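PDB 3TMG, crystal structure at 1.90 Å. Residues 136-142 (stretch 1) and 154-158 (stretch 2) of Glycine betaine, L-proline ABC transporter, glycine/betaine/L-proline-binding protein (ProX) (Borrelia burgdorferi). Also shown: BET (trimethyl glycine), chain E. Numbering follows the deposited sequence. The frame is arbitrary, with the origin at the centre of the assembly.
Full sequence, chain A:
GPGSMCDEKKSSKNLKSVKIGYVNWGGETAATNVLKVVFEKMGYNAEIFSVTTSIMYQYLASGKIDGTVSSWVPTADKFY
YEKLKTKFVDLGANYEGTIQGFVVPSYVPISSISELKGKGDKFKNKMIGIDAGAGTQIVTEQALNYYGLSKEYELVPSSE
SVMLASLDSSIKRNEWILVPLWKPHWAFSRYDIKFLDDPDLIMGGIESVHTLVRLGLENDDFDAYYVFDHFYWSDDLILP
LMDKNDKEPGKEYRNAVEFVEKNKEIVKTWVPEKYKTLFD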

# COMPACT_ATOMS: atom_id res chain seq x y z
N THR A 136 -2.02 8.55 0.34
CA THR A 136 -0.78 9.24 -0.00
C THR A 136 -1.04 10.47 -0.90
O THR A 136 -0.40 11.51 -0.77
CB THR A 136 0.23 8.28 -0.65
OG1 THR A 136 0.70 7.37 0.37
CG2 THR A 136 1.45 9.08 -1.14
N GLN A 137 -1.98 10.34 -1.83
CA GLN A 137 -2.34 11.48 -2.69
C GLN A 137 -2.97 12.65 -1.92
O GLN A 137 -2.68 13.84 -2.17
CB GLN A 137 -3.30 11.02 -3.78
CG GLN A 137 -3.59 12.05 -4.89
CD GLN A 137 -2.52 12.11 -5.97
OE1 GLN A 137 -1.46 11.49 -5.84
NE2 GLN A 137 -2.76 12.93 -7.00
N ILE A 138 -3.88 12.31 -1.01
CA ILE A 138 -4.47 13.30 -0.10
C ILE A 138 -3.39 14.05 0.70
O ILE A 138 -3.35 15.31 0.74
CB ILE A 138 -5.49 12.63 0.85
CG1 ILE A 138 -6.68 12.05 0.03
CG2 ILE A 138 -5.96 13.65 1.91
CD1 ILE A 138 -7.80 11.43 0.87
N VAL A 139 -2.50 13.30 1.33
CA VAL A 139 -1.50 13.93 2.23
C VAL A 139 -0.48 14.73 1.41
O VAL A 139 -0.02 15.78 1.81
CB VAL A 139 -0.78 12.91 3.13
CG1 VAL A 139 0.20 13.64 4.03
CG2 VAL A 139 -1.85 12.21 4.03
N THR A 140 -0.16 14.23 0.23
CA THR A 140 0.71 15.00 -0.69
C THR A 140 0.11 16.39 -1.02
O THR A 140 0.80 17.41 -1.00
CB THR A 140 0.91 14.22 -1.99
OG1 THR A 140 1.67 13.04 -1.72
CG2 THR A 140 1.67 15.09 -2.99
N GLU A 141 -1.17 16.43 -1.34
CA GLU A 141 -1.84 17.71 -1.59
C GLU A 141 -1.80 18.59 -0.34
O GLU A 141 -1.60 19.82 -0.43
CB GLU A 141 -3.28 17.48 -2.04
CG GLU A 141 -4.01 18.75 -2.39
CD GLU A 141 -5.50 18.52 -2.53
OE1 GLU A 141 -5.97 17.42 -2.17
OE2 GLU A 141 -6.19 19.43 -3.02
N GLN A 142 -1.97 17.99 0.84
CA GLN A 142 -1.90 18.77 2.08
C GLN A 142 -0.47 19.33 2.30
O GLN A 142 -0.31 20.48 2.73
CB GLN A 142 -2.38 17.92 3.28
CG GLN A 142 -3.88 17.59 3.18
CD GLN A 142 -4.37 16.57 4.21
OE1 GLN A 142 -3.62 15.75 4.72
NE2 GLN A 142 -5.67 16.62 4.50
N GLU A 154 1.40 21.73 -9.91
CA GLU A 154 0.09 21.11 -10.04
C GLU A 154 0.23 19.63 -9.73
O GLU A 154 1.03 18.93 -10.35
CB GLU A 154 -0.44 21.35 -11.44
CG GLU A 154 -1.64 20.51 -11.83
CD GLU A 154 -1.87 20.49 -13.36
OE1 GLU A 154 -1.14 21.19 -14.13
OE2 GLU A 154 -2.77 19.74 -13.80
N LEU A 155 -0.55 19.14 -8.77
CA LEU A 155 -0.51 17.74 -8.44
C LEU A 155 -1.44 16.99 -9.38
O LEU A 155 -2.65 17.30 -9.44
CB LEU A 155 -0.92 17.51 -6.97
CG LEU A 155 -1.17 16.08 -6.56
CD1 LEU A 155 0.12 15.22 -6.67
CD2 LEU A 155 -1.73 16.02 -5.14
N VAL A 156 -0.89 16.02 -10.11
CA VAL A 156 -1.66 15.34 -11.17
C VAL A 156 -2.12 13.98 -10.68
O VAL A 156 -1.27 13.14 -10.33
CB VAL A 156 -0.83 15.10 -12.46
CG1 VAL A 156 -1.70 14.54 -13.57
CG2 VAL A 156 -0.12 16.36 -12.91
N PRO A 157 -3.44 13.73 -10.67
CA PRO A 157 -3.79 12.35 -10.35
C PRO A 157 -3.61 11.40 -11.57
O PRO A 157 -3.80 11.80 -12.72
CB PRO A 157 -5.26 12.47 -9.91
CG PRO A 157 -5.79 13.64 -10.70
CD PRO A 157 -4.63 14.59 -10.88
N SER A 158 -3.20 10.17 -11.34
CA SER A 158 -3.22 9.15 -12.37
C SER A 158 -3.35 7.80 -11.68
O SER A 158 -4.45 7.43 -11.25
CB SER A 158 -2.01 9.24 -13.32
OG SER A 158 -0.76 8.99 -12.68
N BET E . 0.12 3.53 -0.79
CA BET E . -0.97 3.36 0.19
C BET E . -1.37 4.76 0.69
O BET E . -2.06 5.59 0.04
OXT BET E . -0.92 5.05 1.78
C1 BET E . 0.67 2.23 -1.21
C2 BET E . 1.22 4.30 -0.20
C3 BET E . -0.38 4.27 -1.97

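A helical segment, residues 136-142, packs against an extended segment, residues 154-158, that includes strand residues 154-156. The helix axis and the strand axis run nearly antiparallel, at 176°, and approach to 9.9 Å, a spacing that leaves room for side chains between the two backbones. The register follows from this arrangement: the CA atoms of Glu141 and Leu155 lie 7.0 Å apart, and one helical turn back the CA atoms of Gln137 and Pro157 lie 7.8 Å apart. Two residues along the extended chain thus match four along the helix. The contact is small, burying 218 Å² summed over both sides, and no hydrogen bond crosses it.

Apolar packing centres on Leu155, whose CA-to-CB bond points toward the helix and which has the largest covered area of any residue here. With chi1 t and chi2 p, Leu155 sets its methyls against the helix: CD1 lies 4.0 Å from CG2 of Thr140, a methyl-methyl contact, and CD2 lies 3.8 Å from CB of Glu141 and 4.1 Å from CG2 of Thr140. The acidic side chain of Glu141 therefore contributes aliphatic carbon to the contact, while its extended t, t conformation carries the carboxylate onward to an exposed position. The CA-to-CB bond of Val156 points away, as expected for the residue next to an inward-facing one in a strand.

Polar atoms at the contact belong mainly to Gln137, a buried residue whose CA-to-CB bond points toward the extended chain. Its t, p rotamer brings the amide group up to that chain: NE2 is 3.6 Å from CG of Leu155 and 3.6 Å from CA of Pro157. NE2 also comes within 3.7 Å of the carbonyl O of Val156, yet this approach is not a hydrogen bond, so the amide meets the extended chain through van der Waals contact. OE1 of Gln137 is hydrogen-bonded elsewhere in the structure.

Within the helix, backbone hydrogen bonds of the i to i-4 type hold the contacting residues in place: Thr140 N to Thr136 O at 2.9 Å and Glu141 N to Gln137 O at 3.1 Å. Thr140, with chi1 m, also donates from OG1 to Thr136 O at 2.7 Å. This satisfies its hydroxyl within the helix and leaves CG2 to meet Leu155.

Ligand binding involves a residue outside the strand contact. Thr136 N donates a hydrogen bond to O of the trimethyl glycine carboxylate at 3.0 Å, with a nearly straight N-H...O angle of 164°, consistent with the protein's name as a betaine-binding component.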